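Local coordinates for protein catechol 1,2-dioxygenase (Acinetobacter sp., PDB 1DLM) that catalyses the iron(III)-dependent intradiol cleavage of catechol by dioxygen to cis,cis-muconate, a step of the beta-ketoadipate pathway, at residues Val153-Ala158 and Ala223-Phe228; Gly162-Phe167 and Asn177-Ile182; Asp232-Leu237 and Leu292-Asp297. All coordinates share one frame; numbering follows the deposited sequence.

Interaction 1: Val153-Ala158 and Ala223-Phe228; sequences VEIWHA and AHIHYF. With FE (Fe (III) ion), chain C.
Glu154, Ile155 and Trp156 pair with Phe228, Tyr227 and His226 as antiparallel neighbours, their short axes approaching to 4.7 Å, with directions 155° from each other. Glu154 with Phe228 and Trp156 with His226 are the hydrogen-bonded pairs, and each exchanges two backbone bonds; Ile155 and Tyr227 form the non-hydrogen-bonded pair between them. Successive residues therefore turn to alternate faces of the sheet, and the two faces are built differently.

On the face of Trp156, His226 and Phe228 an aromatic cluster forms. With CG tucked back over its own main chain, flanked by N and C (chi1 65°), the indole of Trp156 swings across the partner strand and lays one face over His226, whose CB sits 3.3 Å from the centroid of the Trp156 six-membered ring in a CH-pi contact. Beyond CB, the imidazole makes an offset stack with the five-membered ring, planes only 11° apart. At the far end, Trp156 CH2 rests over the Phe228 ring and lies 3.7 Å from Phe228 CD2. Glu154 crosses the base of Phe228 at a slant, its CB 3.5 Å from Phe228 CB, while its OE1 is hydrogen-bonded to Tyr110. The other face is mainly apolar: Ile155 lies beside the Tyr227 ring, and its CG2 is pressed tightly against Ile225 CG2. The Tyr227 hydroxyl reaches on to Tyr190.

The stack borders the metal directly. His226 NE2 binds the iron at 2.0 Å and His224 NE2 at 2.2 Å, whereas His224 ND1 donates to the carbonyl of Pro222, a second-shell bond that fixes the ring's rotation. Two histidines alternating on one strand, completed by Tyr164, Tyr200 and a water, make up the non-haem iron(III) site characteristic of intradiol dioxygenases, and His224, Ile225 and His226 also belong to the catechol-binding site.

Interaction 2: Gly162-Phe167 and Asn177-Ile182; sequences GFYSHF and NMRRSI. With FE (Fe (III) ion), chain C.
Ser165 meets Asn177 and Arg179 through both its hydroxyl and its carbonyl, and nearly every polar bond of this contact passes through it. Arg179 approaches side-on and places two nitrogens on one acceptor: NH2 reaches Ser165 O at 2.9 Å, within the carbonyl plane, while NE reaches the same oxygen at 3.2 Å from above that plane. The oxygen lies almost in the guanidinium plane, so the paired bonds hold that group's rotation. Because Ser165 OG sits between its own backbone N and carbonyl carbon (chi1 59°), it can donate to Asn177 O at 2.8 Å, on a lone pair, and take a further, weak bond from Arg179 NE.

A water completes the join, accepting from Ser165 N at 3.0 Å and donating to Asn177 O, which thus receives two donors. Arg179 NH2 also serves Leu109 O, and in passing lies 3.4 Å from Tyr164 CB and at the edge of the Phe167 ring. The amide of Asn177 is used elsewhere, by Gln173 and by the backbone of Asp125, and His166 NE2 accepts from the backbone N of Phe176. A type II turn from Tyr164 to Phe167 is closed by Phe167 N on Tyr164 O.

From this braced loop Tyr164 extends its ring to the iron, which its OH binds at 1.8 Å. The loop 162-167 follows strand 152-156, and Arg179 opens strand 179-183, which pairs antiparallel with 152-156; there Arg179 packs on Trp156, while its other contacts include Val111 of the short strand 111-112.

Interaction 3: Asp232-Leu237 and Leu292-Asp297; sequences DGHRKL and LTRLVD
Thr293 OG1 is gripped by two nitrogens of Arg235: NE at 2.8 Å and NH2 at 3.1 Å. The approach is side-on, and the hydroxyl oxygen lies close to the guanidinium plane, so the pair of bonds sets how the flat group is turned. The bend of Arg235 at chi3 (-61°) curls its chain round to the threonine. The guanidinium has a second partner, for NH1 forms a salt bridge with Asp92.

The neighbouring carbonyl is shared as well. Arg235 N donates to Thr293 O at 2.9 Å, nearly straight at 164°, and His234 ND1 adds a weak bond from a ring that meets this oxygen at its edge. A water accepts from Thr293 N and donates to Arg235 O, thereby extending the backbone link toward Leu237. In the other direction Leu295 N makes only a weak bond to Gly233 O, at 3.4 Å.

Apolar groups fill in around these bonds. Leu292 sends CD2 against Leu237 CB at 3.8 Å and sets its CB beside the His234 ring, which it crosses at about a right angle. Leu295 CD2 lies 3.5 Å from His234 O, with CD1 near Gly233, and Arg235 CG touches Arg294 O. The Arg294 side chain instead leads off to a salt bridge with Asp144.

Apart from a single backbone bridge, His234 with Arg294, neither segment shows regular pairing here. The arrangement is a loop-to-loop junction at the rim of the beta-sheet domain: the loop of the beta hairpin formed by strands 220-230 and 237-243 is tied to the chain leaving strand 283-291.

Overall arrangement
Interactions 1 and 2 adjoin, their centres 8 Å apart, and together supply three of the four protein ligands of the iron: two histidines from 223-228 and Tyr164 from 162-167. Their central strands are sheet neighbours, with Val153 O 2.6 Å from Ile182 N and Ile155 N 2.9 Å from Arg180 O. One iron-bound water belongs to both. Interaction 3 stands apart, its centre about 20 Å from that of interaction 1 and 26 Å from that of interaction 2. Its loop 232-237 meets interaction 1 through a cation-pi contact of Lys236 with Phe228, Lys236 CE lying 3.8 Å from Phe228 CG; the strand carrying the metal histidines continues from the active site into this peripheral loop.

Interaction 1: Val153-Ala158 and Ala223-Phe228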
loop_
_atom_site.group_PDB
_atom_site.type_symbol
_atom_site.label_atom_id
_atom_site.label_comp_id
_atom_site.label_asym_id
_atom_site.label_seq_id
_atom_site.Cartn_x
_atom_site.Cartn_y
_atom_site.Cartn_z
ATOM N N VAL A 153 -14.015 -28.141 -14.009
ATOM C CA VAL A 153 -13.195 -27.230 -14.782
ATOM C C VAL A 153 -13.828 -25.845 -14.692
ATOM O O VAL A 153 -14.983 -25.655 -15.085
ATOM C CB VAL A 153 -13.131 -27.679 -16.271
ATOM C CG1 VAL A 153 -12.199 -26.766 -17.069
ATOM C CG2 VAL A 153 -12.663 -29.124 -16.354
ATOM N N GLU A 154 -13.081 -24.889 -14.152
ATOM C CA GLU A 154 -13.571 -23.524 -14.041
ATOM C C GLU A 154 -12.814 -22.668 -15.043
ATOM O O GLU A 154 -11.586 -22.737 -15.122
ATOM C CB GLU A 154 -13.358 -22.998 -12.629
ATOM C CG GLU A 154 -14.103 -23.794 -11.586
ATOM C CD GLU A 154 -14.000 -23.175 -10.218
ATOM O OE1 GLU A 154 -14.444 -22.023 -10.054
ATOM O OE2 GLU A 154 -13.476 -23.841 -9.304
ATOM N N ILE A 155 -13.541 -21.859 -15.803
ATOM C CA ILE A 155 -12.909 -21.034 -16.814
ATOM C C ILE A 155 -13.409 -19.594 -16.814
ATOM O O ILE A 155 -14.602 -19.327 -16.630
ATOM C CB ILE A 155 -13.150 -21.634 -18.226
ATOM C CG1 ILE A 155 -12.685 -23.092 -18.252
ATOM C CG2 ILE A 155 -12.398 -20.837 -19.283
ATOM C CD1 ILE A 155 -12.925 -23.789 -19.567
ATOM N N TRP A 156 -12.487 -18.663 -17.012
ATOM C CA TRP A 156 -12.856 -17.264 -17.082
ATOM C C TRP A 156 -11.867 -16.558 -17.983
ATOM O O TRP A 156 -10.699 -16.943 -18.069
ATOM C CB TRP A 156 -12.938 -16.618 -15.675
ATOM C CG TRP A 156 -11.665 -16.490 -14.844
ATOM C CD1 TRP A 156 -10.953 -15.336 -14.596
ATOM C CD2 TRP A 156 -11.006 -17.526 -14.099
ATOM N NE1 TRP A 156 -9.903 -15.603 -13.744
ATOM C CE2 TRP A 156 -9.911 -16.933 -13.423
ATOM C CE3 TRP A 156 -11.236 -18.905 -13.935
ATOM C CZ2 TRP A 156 -9.051 -17.670 -12.601
ATOM C CZ3 TRP A 156 -10.377 -19.637 -13.115
ATOM C CH2 TRP A 156 -9.297 -19.014 -12.458
ATOM N N HIS A 157 -12.353 -15.553 -18.699
ATOM C CA HIS A 157 -11.498 -14.806 -19.606
ATOM C C HIS A 157 -12.197 -13.521 -20.014
ATOM O O HIS A 157 -13.365 -13.306 -19.680
ATOM C CB HIS A 157 -11.174 -15.651 -20.836
ATOM C CG HIS A 157 -12.353 -15.923 -21.716
ATOM N ND1 HIS A 157 -12.896 -14.969 -22.551
ATOM C CD2 HIS A 157 -13.111 -17.034 -21.871
ATOM C CE1 HIS A 157 -13.938 -15.482 -23.183
ATOM N NE2 HIS A 157 -14.090 -16.733 -22.788
ATOM N N ALA A 158 -11.477 -12.676 -20.743
ATOM C CA ALA A 158 -11.997 -11.386 -21.177
ATOM C C ALA A 158 -12.642 -11.437 -22.550
ATOM O O ALA A 158 -12.563 -12.454 -23.245
ATOM C CB ALA A 158 -10.861 -10.352 -21.178
ATOM N N ALA A 223 -3.375 -12.428 -24.939
ATOM C CA ALA A 223 -4.696 -13.026 -24.780
ATOM C C ALA A 223 -4.532 -14.382 -24.092
ATOM O O ALA A 223 -3.635 -15.152 -24.428
ATOM C CB ALA A 223 -5.367 -13.190 -26.126
ATOM N N HIS A 224 -5.387 -14.659 -23.112
ATOM C CA HIS A 224 -5.294 -15.915 -22.374
ATOM C C HIS A 224 -6.618 -16.322 -21.745
ATOM O O HIS A 224 -7.557 -15.525 -21.637
ATOM C CB HIS A 224 -4.262 -15.804 -21.263
ATOM C CG HIS A 224 -4.569 -14.725 -20.279
ATOM N ND1 HIS A 224 -4.368 -13.391 -20.556
ATOM C CD2 HIS A 224 -5.160 -14.774 -19.061
ATOM C CE1 HIS A 224 -4.817 -12.662 -19.551
ATOM N NE2 HIS A 224 -5.304 -13.476 -18.631
ATOM N N ILE A 225 -6.662 -17.573 -21.303
ATOM C CA ILE A 225 -7.860 -18.125 -20.693
ATOM C C ILE A 225 -7.459 -18.802 -19.391
ATOM O O ILE A 225 -6.559 -19.642 -19.361
ATOM C CB ILE A 225 -8.535 -19.143 -21.645
ATOM C CG1 ILE A 225 -8.829 -18.465 -22.993
ATOM C CG2 ILE A 225 -9.821 -19.681 -21.012
ATOM C CD1 ILE A 225 -9.409 -19.390 -24.056
ATOM N N HIS A 226 -8.133 -18.408 -18.322
ATOM C CA HIS A 226 -7.861 -18.905 -16.984
ATOM C C HIS A 226 -8.564 -20.218 -16.676
ATOM O O HIS A 226 -9.705 -20.429 -17.077
ATOM C CB HIS A 226 -8.309 -17.860 -15.959
ATOM C CG HIS A 226 -7.556 -16.567 -16.033
ATOM N ND1 HIS A 226 -6.338 -16.377 -15.417
ATOM C CD2 HIS A 226 -7.849 -15.401 -16.657
ATOM C CE1 HIS A 226 -5.913 -15.149 -15.660
ATOM N NE2 HIS A 226 -6.811 -14.538 -16.410
ATOM N N TYR A 227 -7.867 -21.080 -15.943
ATOM C CA TYR A 227 -8.396 -22.372 -15.532
ATOM C C TYR A 227 -8.213 -22.652 -14.043
ATOM O O TYR A 227 -7.234 -22.239 -13.424
ATOM C CB TYR A 227 -7.704 -23.526 -16.258
ATOM C CG TYR A 227 -8.156 -23.823 -17.663
ATOM C CD1 TYR A 227 -7.743 -23.031 -18.741
ATOM C CD2 TYR A 227 -8.966 -24.931 -17.924
ATOM C CE1 TYR A 227 -8.124 -23.346 -20.053
ATOM C CE2 TYR A 227 -9.354 -25.255 -19.224
ATOM C CZ TYR A 227 -8.926 -24.458 -20.281
ATOM O OH TYR A 227 -9.290 -24.780 -21.564
ATOM N N PHE A 228 -9.181 -23.383 -13.504
ATOM C CA PHE A 228 -9.198 -23.887 -12.140
ATOM C C PHE A 228 -9.735 -25.292 -12.423
ATOM O O PHE A 228 -10.788 -25.447 -13.053
ATOM C CB PHE A 228 -10.196 -23.140 -11.251
ATOM C CG PHE A 228 -9.571 -22.160 -10.292
ATOM C CD1 PHE A 228 -8.206 -22.173 -10.039
ATOM C CD2 PHE A 228 -10.362 -21.218 -9.637
ATOM C CE1 PHE A 228 -7.643 -21.261 -9.150
ATOM C CE2 PHE A 228 -9.804 -20.299 -8.748
ATOM C CZ PHE A 228 -8.446 -20.323 -8.506
HETATM FE FE FE C . -6.543 -12.691 -17.004
HETATM O O HOH W 1 -8.613 -13.347 -20.545
HETATM O O HOH W 2 -6.157 -11.781 -14.817
#

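Interaction 2: Gly162-Phe167 and Asn177-Ile182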
loop_
_atom_site.group_PDB
_atom_site.type_symbol
_atom_site.label_atom_id
_atom_site.label_comp_id
_atom_site.label_asym_id
_atom_site.label_seq_id
_atom_site.Cartn_x
_atom_site.Cartn_y
_atom_site.Cartn_z
ATOM N N GLY A 162 -10.887 -6.666 -23.902
ATOM C CA GLY A 162 -10.015 -6.971 -22.782
ATOM C C GLY A 162 -10.618 -6.842 -21.389
ATOM O O GLY A 162 -9.878 -6.745 -20.400
ATOM N N PHE A 163 -11.946 -6.845 -21.288
ATOM C CA PHE A 163 -12.603 -6.724 -19.985
ATOM C C PHE A 163 -13.284 -8.016 -19.556
ATOM O O PHE A 163 -13.840 -8.741 -20.386
ATOM C CB PHE A 163 -13.656 -5.611 -20.003
ATOM C CG PHE A 163 -13.115 -4.277 -20.397
ATOM C CD1 PHE A 163 -12.109 -3.675 -19.653
ATOM C CD2 PHE A 163 -13.599 -3.627 -21.525
ATOM C CE1 PHE A 163 -11.587 -2.438 -20.027
ATOM C CE2 PHE A 163 -13.086 -2.396 -21.907
ATOM C CZ PHE A 163 -12.076 -1.798 -21.155
ATOM N N TYR A 164 -13.223 -8.294 -18.257
ATOM C CA TYR A 164 -13.866 -9.464 -17.682
ATOM C C TYR A 164 -15.156 -8.982 -17.037
ATOM O O TYR A 164 -15.244 -7.831 -16.605
ATOM C CB TYR A 164 -13.028 -10.085 -16.566
ATOM C CG TYR A 164 -11.719 -10.718 -16.965
ATOM C CD1 TYR A 164 -10.645 -9.944 -17.416
ATOM C CD2 TYR A 164 -11.530 -12.093 -16.820
ATOM C CE1 TYR A 164 -9.413 -10.530 -17.708
ATOM C CE2 TYR A 164 -10.312 -12.685 -17.105
ATOM C CZ TYR A 164 -9.259 -11.901 -17.549
ATOM O OH TYR A 164 -8.066 -12.504 -17.850
ATOM N N SER A 165 -16.149 -9.858 -16.955
ATOM C CA SER A 165 -17.396 -9.497 -16.308
ATOM C C SER A 165 -17.053 -9.253 -14.834
ATOM O O SER A 165 -16.198 -9.945 -14.273
ATOM C CB SER A 165 -18.420 -10.629 -16.442
ATOM O OG SER A 165 -17.935 -11.830 -15.875
ATOM N N HIS A 166 -17.713 -8.257 -14.237
ATOM C CA HIS A 166 -17.526 -7.849 -12.837
ATOM C C HIS A 166 -16.362 -6.882 -12.627
ATOM O O HIS A 166 -16.215 -6.317 -11.549
ATOM C CB HIS A 166 -17.369 -9.062 -11.921
ATOM C CG HIS A 166 -18.537 -9.992 -11.970
ATOM N ND1 HIS A 166 -19.806 -9.609 -11.599
ATOM C CD2 HIS A 166 -18.640 -11.272 -12.396
ATOM C CE1 HIS A 166 -20.642 -10.612 -11.795
ATOM N NE2 HIS A 166 -19.961 -11.633 -12.278
ATOM N N PHE A 167 -15.543 -6.684 -13.653
ATOM C CA PHE A 167 -14.425 -5.753 -13.556
ATOM C C PHE A 167 -14.409 -4.890 -14.807
ATOM O O PHE A 167 -13.381 -4.327 -15.166
ATOM C CB PHE A 167 -13.095 -6.505 -13.426
ATOM C CG PHE A 167 -13.071 -7.478 -12.293
ATOM C CD1 PHE A 167 -12.840 -7.044 -10.996
ATOM C CD2 PHE A 167 -13.343 -8.820 -12.509
ATOM C CE1 PHE A 167 -12.885 -7.935 -9.925
ATOM C CE2 PHE A 167 -13.389 -9.721 -11.447
ATOM C CZ PHE A 167 -13.161 -9.277 -10.154
ATOM N N ASN A 177 -20.597 -13.269 -17.137
ATOM C CA ASN A 177 -20.431 -13.437 -18.562
ATOM C C ASN A 177 -19.006 -13.965 -18.743
ATOM O O ASN A 177 -18.078 -13.497 -18.078
ATOM C CB ASN A 177 -20.625 -12.103 -19.288
ATOM C CG ASN A 177 -20.551 -12.251 -20.795
ATOM O OD1 ASN A 177 -21.178 -13.141 -21.374
ATOM N ND2 ASN A 177 -19.801 -11.367 -21.444
ATOM N N MET A 178 -18.856 -14.961 -19.612
ATOM C CA MET A 178 -17.573 -15.591 -19.912
ATOM C C MET A 178 -16.911 -16.248 -18.697
ATOM O O MET A 178 -15.691 -16.349 -18.619
ATOM C CB MET A 178 -16.638 -14.567 -20.560
ATOM C CG MET A 178 -17.205 -13.988 -21.858
ATOM S SD MET A 178 -16.173 -12.728 -22.607
ATOM C CE MET A 178 -16.050 -11.551 -21.264
ATOM N N ARG A 179 -17.737 -16.701 -17.758
ATOM C CA ARG A 179 -17.274 -17.379 -16.544
ATOM C C ARG A 179 -18.167 -18.601 -16.345
ATOM O O ARG A 179 -19.386 -18.465 -16.236
ATOM C CB ARG A 179 -17.407 -16.465 -15.319
ATOM C CG ARG A 179 -16.551 -15.204 -15.340
ATOM C CD ARG A 179 -16.870 -14.311 -14.130
ATOM N NE ARG A 179 -16.071 -13.090 -14.113
ATOM C CZ ARG A 179 -14.759 -13.058 -13.903
ATOM N NH1 ARG A 179 -14.096 -14.186 -13.684
ATOM N NH2 ARG A 179 -14.107 -11.899 -13.930
ATOM N N ARG A 180 -17.572 -19.789 -16.289
ATOM C CA ARG A 180 -18.364 -21.002 -16.111
ATOM C C ARG A 180 -17.618 -22.127 -15.420
ATOM O O ARG A 180 -16.387 -22.177 -15.426
ATOM C CB ARG A 180 -18.848 -21.523 -17.464
ATOM C CG ARG A 180 -19.855 -20.657 -18.170
ATOM C CD ARG A 180 -21.192 -20.634 -17.449
ATOM N NE ARG A 180 -22.180 -19.880 -18.213
ATOM C CZ ARG A 180 -22.156 -18.560 -18.380
ATOM N NH1 ARG A 180 -21.210 -17.828 -17.812
ATOM N NH2 ARG A 180 -23.098 -17.963 -19.097
ATOM N N SER A 181 -18.388 -23.032 -14.826
ATOM C CA SER A 181 -17.831 -24.202 -14.165
ATOM C C SER A 181 -18.395 -25.377 -14.939
ATOM O O SER A 181 -19.590 -25.424 -15.221
ATOM C CB SER A 181 -18.287 -24.284 -12.707
ATOM O OG SER A 181 -17.879 -23.142 -11.980
ATOM N N ILE A 182 -17.539 -26.318 -15.298
ATOM C CA ILE A 182 -18.008 -27.471 -16.034
ATOM C C ILE A 182 -17.521 -28.754 -15.419
ATOM O O ILE A 182 -16.346 -28.897 -15.104
ATOM C CB ILE A 182 -17.549 -27.429 -17.484
ATOM C CG1 ILE A 182 -18.083 -26.163 -18.138
ATOM C CG2 ILE A 182 -18.047 -28.669 -18.232
ATOM C CD1 ILE A 182 -17.802 -26.106 -19.580
HETATM FE FE FE C . -6.543 -12.691 -17.004
HETATM O O HOH W 3 -15.351 -12.575 -17.842
HETATM O O HOH W 2 -6.157 -11.781 -14.817
#

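Interaction 3: Asp232-Leu237 and Leu292-Asp297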
loop_
_atom_site.group_PDB
_atom_site.type_symbol
_atom_site.label_atom_id
_atom_site.label_comp_id
_atom_site.label_asym_id
_atom_site.label_seq_id
_atom_site.Cartn_x
_atom_site.Cartn_y
_atom_site.Cartn_z
ATOM N N ASP A 232 -11.650 -34.896 -6.686
ATOM C CA ASP A 232 -11.313 -35.711 -5.531
ATOM C C ASP A 232 -10.016 -36.490 -5.734
ATOM O O ASP A 232 -9.697 -36.914 -6.840
ATOM C CB ASP A 232 -12.475 -36.649 -5.203
ATOM C CG ASP A 232 -13.545 -35.969 -4.364
ATOM O OD1 ASP A 232 -13.300 -35.744 -3.159
ATOM O OD2 ASP A 232 -14.619 -35.641 -4.904
ATOM N N GLY A 233 -9.258 -36.645 -4.656
ATOM C CA GLY A 233 -7.996 -37.359 -4.720
ATOM C C GLY A 233 -6.889 -36.599 -5.425
ATOM O O GLY A 233 -5.775 -37.112 -5.554
ATOM N N HIS A 234 -7.177 -35.372 -5.858
ATOM C CA HIS A 234 -6.192 -34.561 -6.582
ATOM C C HIS A 234 -6.049 -33.148 -6.062
ATOM O O HIS A 234 -6.964 -32.609 -5.437
ATOM C CB HIS A 234 -6.581 -34.489 -8.051
ATOM C CG HIS A 234 -6.607 -35.819 -8.728
ATOM N ND1 HIS A 234 -5.469 -36.428 -9.211
ATOM C CD2 HIS A 234 -7.623 -36.686 -8.943
ATOM C CE1 HIS A 234 -5.785 -37.614 -9.698
ATOM N NE2 HIS A 234 -7.085 -37.793 -9.547
ATOM N N ARG A 235 -4.897 -32.544 -6.333
ATOM C CA ARG A 235 -4.651 -31.172 -5.900
ATOM C C ARG A 235 -5.379 -30.246 -6.860
ATOM O O ARG A 235 -5.680 -30.634 -7.994
ATOM C CB ARG A 235 -3.149 -30.861 -5.906
ATOM C CG ARG A 235 -2.331 -31.744 -4.962
ATOM C CD ARG A 235 -0.913 -31.239 -4.808
ATOM N NE ARG A 235 -0.197 -31.217 -6.076
ATOM C CZ ARG A 235 1.045 -30.765 -6.214
ATOM N NH1 ARG A 235 1.704 -30.294 -5.164
ATOM N NH2 ARG A 235 1.626 -30.775 -7.403
ATOM N N LYS A 236 -5.682 -29.034 -6.413
ATOM C CA LYS A 236 -6.378 -28.087 -7.273
ATOM C C LYS A 236 -5.350 -27.458 -8.201
ATOM O O LYS A 236 -4.304 -26.975 -7.749
ATOM C CB LYS A 236 -7.077 -27.003 -6.444
ATOM C CG LYS A 236 -7.998 -26.116 -7.269
ATOM C CD LYS A 236 -8.760 -25.137 -6.400
ATOM C CE LYS A 236 -9.760 -24.331 -7.226
ATOM N NZ LYS A 236 -10.640 -23.478 -6.374
ATOM N N LEU A 237 -5.639 -27.495 -9.499
ATOM C CA LEU A 237 -4.745 -26.935 -10.499
ATOM C C LEU A 237 -5.172 -25.536 -10.937
ATOM O O LEU A 237 -6.333 -25.306 -11.288
ATOM C CB LEU A 237 -4.686 -27.855 -11.724
ATOM C CG LEU A 237 -3.911 -27.337 -12.942
ATOM C CD1 LEU A 237 -2.455 -27.100 -12.587
ATOM C CD2 LEU A 237 -4.023 -28.346 -14.066
ATOM N N LEU A 292 -3.985 -33.750 -13.831
ATOM C CA LEU A 292 -3.900 -33.384 -12.427
ATOM C C LEU A 292 -2.914 -34.238 -11.624
ATOM O O LEU A 292 -2.599 -35.363 -12.004
ATOM C CB LEU A 292 -5.295 -33.487 -11.799
ATOM C CG LEU A 292 -6.438 -32.735 -12.495
ATOM C CD1 LEU A 292 -7.691 -32.870 -11.669
ATOM C CD2 LEU A 292 -6.087 -31.274 -12.668
ATOM N N THR A 293 -2.430 -33.692 -10.511
ATOM C CA THR A 293 -1.503 -34.410 -9.643
ATOM C C THR A 293 -2.237 -34.862 -8.381
ATOM O O THR A 293 -3.237 -34.259 -7.979
ATOM C CB THR A 293 -0.309 -33.530 -9.222
ATOM O OG1 THR A 293 -0.788 -32.364 -8.545
ATOM C CG2 THR A 293 0.501 -33.106 -10.429
ATOM N N ARG A 294 -1.735 -35.927 -7.765
ATOM C CA ARG A 294 -2.337 -36.456 -6.549
ATOM C C ARG A 294 -2.031 -35.631 -5.312
ATOM O O ARG A 294 -1.045 -34.892 -5.261
ATOM C CB ARG A 294 -1.857 -37.883 -6.260
ATOM C CG ARG A 294 -2.433 -38.970 -7.120
ATOM C CD ARG A 294 -2.251 -40.309 -6.413
ATOM N NE ARG A 294 -2.779 -41.421 -7.194
ATOM C CZ ARG A 294 -2.230 -41.883 -8.314
ATOM N NH1 ARG A 294 -1.122 -41.332 -8.796
ATOM N NH2 ARG A 294 -2.792 -42.902 -8.951
ATOM N N LEU A 295 -2.888 -35.794 -4.308
ATOM C CA LEU A 295 -2.725 -35.129 -3.021
ATOM C C LEU A 295 -1.430 -35.641 -2.390
ATOM O O LEU A 295 -0.986 -36.754 -2.690
ATOM C CB LEU A 295 -3.890 -35.478 -2.096
ATOM C CG LEU A 295 -5.292 -35.018 -2.491
ATOM C CD1 LEU A 295 -6.293 -35.590 -1.509
ATOM C CD2 LEU A 295 -5.366 -33.498 -2.502
ATOM N N VAL A 296 -0.823 -34.824 -1.533
ATOM C CA VAL A 296 0.411 -35.211 -0.852
ATOM C C VAL A 296 0.004 -35.683 0.533
ATOM O O VAL A 296 -0.418 -34.888 1.372
ATOM C CB VAL A 296 1.390 -34.029 -0.720
ATOM C CG1 VAL A 296 2.630 -34.473 0.044
ATOM C CG2 VAL A 296 1.772 -33.516 -2.099
ATOM N N ASP A 297 0.129 -36.987 0.753
ATOM C CA ASP A 297 -0.257 -37.610 2.008
ATOM C C ASP A 297 -1.581 -37.089 2.526
ATOM O O ASP A 297 -1.686 -36.584 3.645
ATOM C CB ASP A 297 0.848 -37.472 3.058
ATOM C CG ASP A 297 1.904 -38.562 2.923
ATOM O OD1 ASP A 297 1.531 -39.751 3.054
ATOM O OD2 ASP A 297 3.092 -38.245 2.682
HETATM O O HOH W 4 -3.530 -31.254 -9.794
#